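Long-range contact in biogenic amine-binding protein (Rhodnius prolixus, PDB 4GE1), which binds biogenic amines such as serotonin and norepinephrine in the saliva of a blood-feeding insect, probably keeping them from host receptors at the bite: residues 19-33 / 132-145. Sequence-based numbering, arbitrary orientation.
With TSS (2-(1H-indol-3-yl)ethanamine), chain E.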
loop_
_atom_site.group_PDB
_atom_site.type_symbol
_atom_site.label_atom_id
_atom_site.label_comp_id
_atom_site.label_asym_id
_atom_site.label_seq_id
_atom_site.Cartn_x
_atom_site.Cartn_y
_atom_site.Cartn_z
ATOM N N PHE A 19 -9.752 6.030 7.535
ATOM C CA PHE A 19 -8.714 5.200 6.944
ATOM C C PHE A 19 -7.564 6.034 6.391
ATOM O O PHE A 19 -6.397 5.784 6.704
ATOM C CB PHE A 19 -9.281 4.279 5.860
ATOM C CG PHE A 19 -8.296 3.244 5.372
ATOM C CD1 PHE A 19 -7.495 3.494 4.270
ATOM C CD2 PHE A 19 -8.171 2.021 6.021
ATOM C CE1 PHE A 19 -6.585 2.538 3.819
ATOM C CE2 PHE A 19 -7.270 1.070 5.578
ATOM C CZ PHE A 19 -6.474 1.329 4.478
ATOM N N PHE A 20 -7.897 7.020 5.567
ATOM C CA PHE A 20 -6.878 7.839 4.923
ATOM C C PHE A 20 -6.374 8.969 5.829
ATOM O O PHE A 20 -6.531 10.156 5.529
ATOM C CB PHE A 20 -7.398 8.389 3.600
ATOM C CG PHE A 20 -7.707 7.329 2.586
ATOM C CD1 PHE A 20 -9.021 7.025 2.258
ATOM C CD2 PHE A 20 -6.681 6.620 1.974
ATOM C CE1 PHE A 20 -9.309 6.049 1.321
ATOM C CE2 PHE A 20 -6.957 5.641 1.036
ATOM C CZ PHE A 20 -8.277 5.354 0.705
ATOM N N THR A 21 -5.770 8.581 6.945
ATOM C CA THR A 21 -5.109 9.528 7.825
ATOM C C THR A 21 -3.959 8.817 8.522
ATOM O O THR A 21 -4.017 7.611 8.745
ATOM C CB THR A 21 -6.067 10.110 8.872
ATOM O OG1 THR A 21 -5.348 11.008 9.722
ATOM C CG2 THR A 21 -6.664 9.005 9.721
ATOM N N GLY A 22 -2.914 9.565 8.858
ATOM C CA GLY A 22 -1.745 8.974 9.478
ATOM C C GLY A 22 -0.990 8.109 8.483
ATOM O O GLY A 22 -0.956 8.411 7.290
ATOM N N SER A 23 -0.406 7.019 8.970
ATOM C CA SER A 23 0.485 6.203 8.150
ATOM C C SER A 23 0.318 4.698 8.383
ATOM O O SER A 23 -0.331 4.270 9.346
ATOM C CB SER A 23 1.939 6.599 8.415
ATOM O OG SER A 23 2.262 6.374 9.774
ATOM N N TRP A 24 0.933 3.913 7.497
ATOM C CA TRP A 24 0.876 2.453 7.532
ATOM C C TRP A 24 2.251 1.835 7.291
ATOM O O TRP A 24 3.042 2.358 6.518
ATOM C CB TRP A 24 -0.053 1.933 6.428
ATOM C CG TRP A 24 -1.533 2.217 6.637
ATOM C CD1 TRP A 24 -2.263 3.234 6.085
ATOM C CD2 TRP A 24 -2.453 1.450 7.424
ATOM N NE1 TRP A 24 -3.576 3.148 6.486
ATOM C CE2 TRP A 24 -3.716 2.062 7.308
ATOM C CE3 TRP A 24 -2.329 0.304 8.217
ATOM C CZ2 TRP A 24 -4.842 1.572 7.960
ATOM C CZ3 TRP A 24 -3.442 -0.180 8.854
ATOM C CH2 TRP A 24 -4.685 0.454 8.728
ATOM N N TYR A 25 2.521 0.712 7.948
ATOM C CA TYR A 25 3.710 -0.072 7.664
ATOM C C TYR A 25 3.291 -1.361 6.965
ATOM O O TYR A 25 2.330 -2.013 7.377
ATOM C CB TYR A 25 4.454 -0.419 8.952
ATOM C CG TYR A 25 5.019 0.777 9.682
ATOM C CD1 TYR A 25 4.280 1.429 10.664
ATOM C CD2 TYR A 25 6.288 1.254 9.392
ATOM C CE1 TYR A 25 4.790 2.529 11.335
ATOM C CE2 TYR A 25 6.808 2.354 10.059
ATOM C CZ TYR A 25 6.051 2.989 11.027
ATOM O OH TYR A 25 6.564 4.076 11.698
ATOM N N ILE A 26 4.007 -1.717 5.905
ATOM C CA ILE A 26 3.763 -2.979 5.214
ATOM C C ILE A 26 4.600 -4.070 5.866
ATOM O O ILE A 26 5.824 -4.092 5.738
ATOM C CB ILE A 26 4.063 -2.871 3.715
ATOM C CG1 ILE A 26 3.288 -1.684 3.128
ATOM C CG2 ILE A 26 3.676 -4.164 3.003
ATOM C CD1 ILE A 26 3.199 -1.683 1.629
ATOM N N THR A 27 3.932 -4.958 6.591
ATOM C CA THR A 27 4.626 -5.938 7.415
ATOM C C THR A 27 4.867 -7.274 6.708
ATOM O O THR A 27 5.891 -7.919 6.924
ATOM C CB THR A 27 3.863 -6.182 8.729
ATOM O OG1 THR A 27 2.506 -6.541 8.435
ATOM C CG2 THR A 27 3.879 -4.922 9.582
ATOM N N HIS A 28 3.916 -7.685 5.878
ATOM C CA HIS A 28 3.981 -8.971 5.186
ATOM C C HIS A 28 3.399 -8.789 3.800
ATOM O O HIS A 28 2.488 -7.978 3.608
ATOM C CB HIS A 28 3.135 -10.023 5.903
ATOM C CG HIS A 28 3.524 -10.261 7.330
ATOM N ND1 HIS A 28 3.281 -9.348 8.329
ATOM C CD2 HIS A 28 4.120 -11.322 7.922
ATOM C CE1 HIS A 28 3.718 -9.831 9.479
ATOM N NE2 HIS A 28 4.234 -11.026 9.258
ATOM N N TYR A 29 3.893 -9.555 2.834
ATOM C CA TYR A 29 3.349 -9.451 1.488
ATOM C C TYR A 29 3.823 -10.505 0.500
ATOM O O TYR A 29 4.943 -11.012 0.586
ATOM C CB TYR A 29 3.614 -8.058 0.913
ATOM C CG TYR A 29 5.067 -7.724 0.675
ATOM C CD1 TYR A 29 5.702 -8.079 -0.508
ATOM C CD2 TYR A 29 5.798 -7.012 1.623
ATOM C CE1 TYR A 29 7.032 -7.739 -0.736
ATOM C CE2 TYR A 29 7.120 -6.665 1.402
ATOM C CZ TYR A 29 7.738 -7.028 0.227
ATOM O OH TYR A 29 9.067 -6.679 0.033
ATOM N N LYS A 30 2.944 -10.819 -0.442
ATOM C CA LYS A 30 3.296 -11.648 -1.581
ATOM C C LYS A 30 3.233 -10.794 -2.831
ATOM O O LYS A 30 2.196 -10.208 -3.148
ATOM C CB LYS A 30 2.338 -12.824 -1.729
ATOM C CG LYS A 30 2.545 -13.603 -3.035
ATOM C CD LYS A 30 1.653 -14.824 -3.100
ATOM C CE LYS A 30 1.884 -15.618 -4.381
ATOM N NZ LYS A 30 0.754 -16.547 -4.630
ATOM N N LEU A 31 4.361 -10.712 -3.521
ATOM C CA LEU A 31 4.455 -10.008 -4.784
ATOM C C LEU A 31 4.596 -11.011 -5.936
ATOM O O LEU A 31 5.618 -11.681 -6.051
ATOM C CB LEU A 31 5.673 -9.102 -4.759
ATOM C CG LEU A 31 6.024 -8.444 -6.083
ATOM C CD1 LEU A 31 4.899 -7.518 -6.507
ATOM C CD2 LEU A 31 7.336 -7.684 -5.942
ATOM N N GLY A 32 3.580 -11.110 -6.787
ATOM C CA GLY A 32 3.632 -12.009 -7.941
ATOM C C GLY A 32 3.630 -13.508 -7.657
ATOM O O GLY A 32 3.423 -13.936 -6.525
ATOM N N ASP A 33 3.858 -14.312 -8.699
ATOM C CA ASP A 33 3.878 -15.770 -8.565
ATOM C C ASP A 33 5.266 -16.371 -8.280
ATOM O O ASP A 33 5.369 -17.407 -7.622
ATOM C CB ASP A 33 3.285 -16.440 -9.814
ATOM C CG ASP A 33 1.785 -16.256 -9.921
ATOM O OD1 ASP A 33 1.091 -16.442 -8.900
ATOM O OD2 ASP A 33 1.302 -15.931 -11.025
ATOM N N ASP A 132 0.870 -9.530 -14.035
ATOM C CA ASP A 132 1.887 -10.380 -13.434
ATOM C C ASP A 132 2.449 -9.732 -12.177
ATOM O O ASP A 132 2.910 -10.425 -11.269
ATOM C CB ASP A 132 3.007 -10.691 -14.434
ATOM C CG ASP A 132 2.624 -11.788 -15.417
ATOM O OD1 ASP A 132 1.523 -12.362 -15.262
ATOM O OD2 ASP A 132 3.425 -12.086 -16.334
ATOM N N TYR A 133 2.416 -8.401 -12.138
ATOM C CA TYR A 133 2.686 -7.663 -10.911
ATOM C C TYR A 133 1.398 -7.531 -10.116
ATOM O O TYR A 133 0.584 -6.634 -10.370
ATOM C CB TYR A 133 3.242 -6.264 -11.202
ATOM C CG TYR A 133 3.036 -5.274 -10.057
ATOM C CD1 TYR A 133 3.913 -5.235 -8.978
ATOM C CD2 TYR A 133 1.969 -4.379 -10.059
ATOM C CE1 TYR A 133 3.732 -4.340 -7.937
ATOM C CE2 TYR A 133 1.779 -3.487 -9.020
ATOM C CZ TYR A 133 2.666 -3.471 -7.961
ATOM O OH TYR A 133 2.496 -2.580 -6.922
ATOM N N TYR A 134 1.194 -8.438 -9.174
ATOM C CA TYR A 134 0.110 -8.260 -8.229
ATOM C C TYR A 134 0.671 -8.334 -6.830
ATOM O O TYR A 134 1.680 -9.005 -6.578
ATOM C CB TYR A 134 -1.009 -9.286 -8.429
ATOM C CG TYR A 134 -0.632 -10.711 -8.079
ATOM C CD1 TYR A 134 -0.271 -11.614 -9.071
ATOM C CD2 TYR A 134 -0.652 -11.158 -6.761
ATOM C CE1 TYR A 134 0.072 -12.920 -8.763
ATOM C CE2 TYR A 134 -0.310 -12.475 -6.444
ATOM C CZ TYR A 134 0.048 -13.345 -7.450
ATOM O OH TYR A 134 0.378 -14.654 -7.153
ATOM N N LEU A 135 0.009 -7.641 -5.917
ATOM C CA LEU A 135 0.475 -7.585 -4.552
ATOM C C LEU A 135 -0.646 -7.906 -3.581
ATOM O O LEU A 135 -1.741 -7.334 -3.659
ATOM C CB LEU A 135 1.033 -6.191 -4.257
ATOM C CG LEU A 135 1.557 -5.938 -2.847
ATOM C CD1 LEU A 135 2.906 -6.598 -2.684
ATOM C CD2 LEU A 135 1.663 -4.438 -2.590
ATOM N N TYR A 136 -0.371 -8.841 -2.680
ATOM C CA TYR A 136 -1.191 -9.030 -1.492
ATOM C C TYR A 136 -0.385 -8.557 -0.286
ATOM O O TYR A 136 0.723 -9.041 -0.044
ATOM C CB TYR A 136 -1.561 -10.503 -1.316
ATOM C CG TYR A 136 -2.623 -11.004 -2.262
ATOM C CD1 TYR A 136 -3.971 -10.797 -1.995
ATOM C CD2 TYR A 136 -2.281 -11.702 -3.414
ATOM C CE1 TYR A 136 -4.947 -11.264 -2.850
ATOM C CE2 TYR A 136 -3.249 -12.177 -4.276
ATOM C CZ TYR A 136 -4.580 -11.956 -3.988
ATOM O OH TYR A 136 -5.543 -12.423 -4.845
ATOM N N ALA A 137 -0.929 -7.611 0.471
ATOM C CA ALA A 137 -0.159 -7.004 1.556
ATOM C C ALA A 137 -0.901 -6.931 2.886
ATOM O O ALA A 137 -2.074 -6.557 2.939
ATOM C CB ALA A 137 0.327 -5.600 1.149
ATOM N N VAL A 138 -0.195 -7.292 3.955
ATOM C CA VAL A 138 -0.641 -7.001 5.312
ATOM C C VAL A 138 -0.006 -5.691 5.792
ATOM O O VAL A 138 1.203 -5.468 5.640
ATOM C CB VAL A 138 -0.323 -8.151 6.278
ATOM C CG1 VAL A 138 -0.617 -7.740 7.711
ATOM C CG2 VAL A 138 -1.132 -9.390 5.896
ATOM N N GLN A 139 -0.837 -4.820 6.352
ATOM C CA GLN A 139 -0.415 -3.474 6.730
ATOM C C GLN A 139 -0.804 -3.163 8.176
ATOM O O GLN A 139 -1.857 -3.583 8.657
ATOM C CB GLN A 139 -0.995 -2.446 5.747
ATOM C CG GLN A 139 -0.707 -2.813 4.282
ATOM C CD GLN A 139 -1.289 -1.830 3.279
ATOM O OE1 GLN A 139 -0.692 -1.568 2.237
ATOM N NE2 GLN A 139 -2.463 -1.294 3.581
ATOM N N SER A 140 0.068 -2.451 8.877
ATOM C CA SER A 140 -0.133 -2.187 10.293
ATOM C C SER A 140 0.084 -0.704 10.583
ATOM O O SER A 140 0.788 -0.014 9.846
ATOM C CB SER A 140 0.828 -3.037 11.122
ATOM O OG SER A 140 0.722 -2.754 12.513
ATOM N N ARG A 141 -0.542 -0.213 11.643
ATOM C CA ARG A 141 -0.327 1.159 12.083
ATOM C C ARG A 141 1.008 1.243 12.815
ATOM O O ARG A 141 1.572 2.326 12.971
ATOM C CB ARG A 141 -1.469 1.626 12.988
ATOM C CG ARG A 141 -2.805 1.833 12.264
ATOM C CD ARG A 141 -2.701 2.855 11.129
ATOM N NE ARG A 141 -4.009 3.377 10.738
ATOM C CZ ARG A 141 -4.207 4.274 9.775
ATOM N NH1 ARG A 141 -3.179 4.748 9.088
ATOM N NH2 ARG A 141 -5.437 4.704 9.501
ATOM N N THR A 142 1.499 0.090 13.270
ATOM C CA THR A 142 2.817 -0.007 13.886
ATOM C C THR A 142 3.730 -0.897 13.039
ATOM O O THR A 142 3.286 -1.502 12.057
ATOM C CB THR A 142 2.746 -0.533 15.327
ATOM O OG1 THR A 142 1.963 -1.729 15.357
ATOM C CG2 THR A 142 2.103 0.511 16.256
ATOM N N GLU A 143 5.003 -0.962 13.410
ATOM C CA GLU A 143 5.995 -1.677 12.611
ATOM C C GLU A 143 5.738 -3.184 12.594
ATOM O O GLU A 143 6.090 -3.871 11.635
ATOM C CB GLU A 143 7.413 -1.367 13.105
ATOM C CG GLU A 143 7.749 0.114 13.078
ATOM C CD GLU A 143 9.198 0.405 13.435
ATOM O OE1 GLU A 143 9.441 1.375 14.182
ATOM O OE2 GLU A 143 10.093 -0.322 12.960
ATOM N N ASN A 144 5.121 -3.688 13.658
ATOM C CA ASN A 144 4.748 -5.100 13.746
ATOM C C ASN A 144 3.234 -5.228 13.868
ATOM O O ASN A 144 2.567 -4.287 14.303
ATOM C CB ASN A 144 5.420 -5.759 14.956
ATOM C CG ASN A 144 6.892 -5.393 15.079
ATOM O OD1 ASN A 144 7.754 -6.015 14.454
ATOM N ND2 ASN A 144 7.186 -4.379 15.892
ATOM N N VAL A 145 2.681 -6.377 13.485
ATOM C CA VAL A 145 1.251 -6.581 13.663
ATOM C C VAL A 145 0.950 -6.788 15.146
ATOM O O VAL A 145 1.585 -7.607 15.809
ATOM C CB VAL A 145 0.716 -7.774 12.836
ATOM C CG1 VAL A 145 -0.778 -7.934 13.049
ATOM C CG2 VAL A 145 1.019 -7.584 11.356
HETATM N N1 TSS E . 3.085 1.666 -3.376
HETATM C CA TSS E . 2.635 0.756 -4.401
HETATM C CB TSS E . 2.002 -0.522 -3.948
HETATM C CG TSS E . 1.131 -0.476 -2.732
HETATM C CD1 TSS E . 1.416 -1.026 -1.490
HETATM N NE1 TSS E . 0.383 -0.793 -0.655
HETATM C CE2 TSS E . -0.592 -0.078 -1.321
HETATM C CD2 TSS E . -0.158 0.126 -2.606
HETATM C CZ2 TSS E . -1.853 0.425 -0.899
HETATM C CH2 TSS E . -2.661 1.117 -1.796
HETATM C CZ3 TSS E . -2.220 1.325 -3.104
HETATM C CE3 TSS E . -0.975 0.836 -3.517
HETATM O O HOH W 1 1.408 5.040 12.177
#
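Tyr-25 and Ser-140 open an antiparallel pairing of strands 23-31 and 134-140, which closes the lipocalin barrel between its first and last strands and is interrupted by a classic beta bulge where Thr-27 and His-28 both face Val-138. The closed end of the barrel, next to helix 16-19, carries the structural signature of lipocalins, a tryptophan packed under an arginine. The guanidinium of Arg-141 lies flat on the Trp-24 ring, planes 13° apart, with CD over the six-membered ring (3.7 Å from its centroid). A bend at chi2 (-58°) folds the arginine back over the indole, where NH1 donates to Ser-23 O (2.9 Å, 163°) and NH2 to Phe-19 O (3.1 Å), tying down the turn before the strand. Toward the barrel interior, Ile-26 and Gln-139 run side by side to the tryptamine, whose indole NE1 donates to Gln-139 OE1 (3.2 Å); Ser-121 and Tyr-112 hold the amide NE2. Leu-135 CD2 touches the same indole at CD1 (3.6 Å). At the far end Gly-32 CA sits over the Tyr-134 ring, while Tyr-134 OH donates to Asp-33 OD1 (2.6 Å) from above the carboxylate plane. Strand 43-50 flanks 23-31, strand 120-127 flanks 130-140, and His-28 packs outward on Leu-164 and Leu-167.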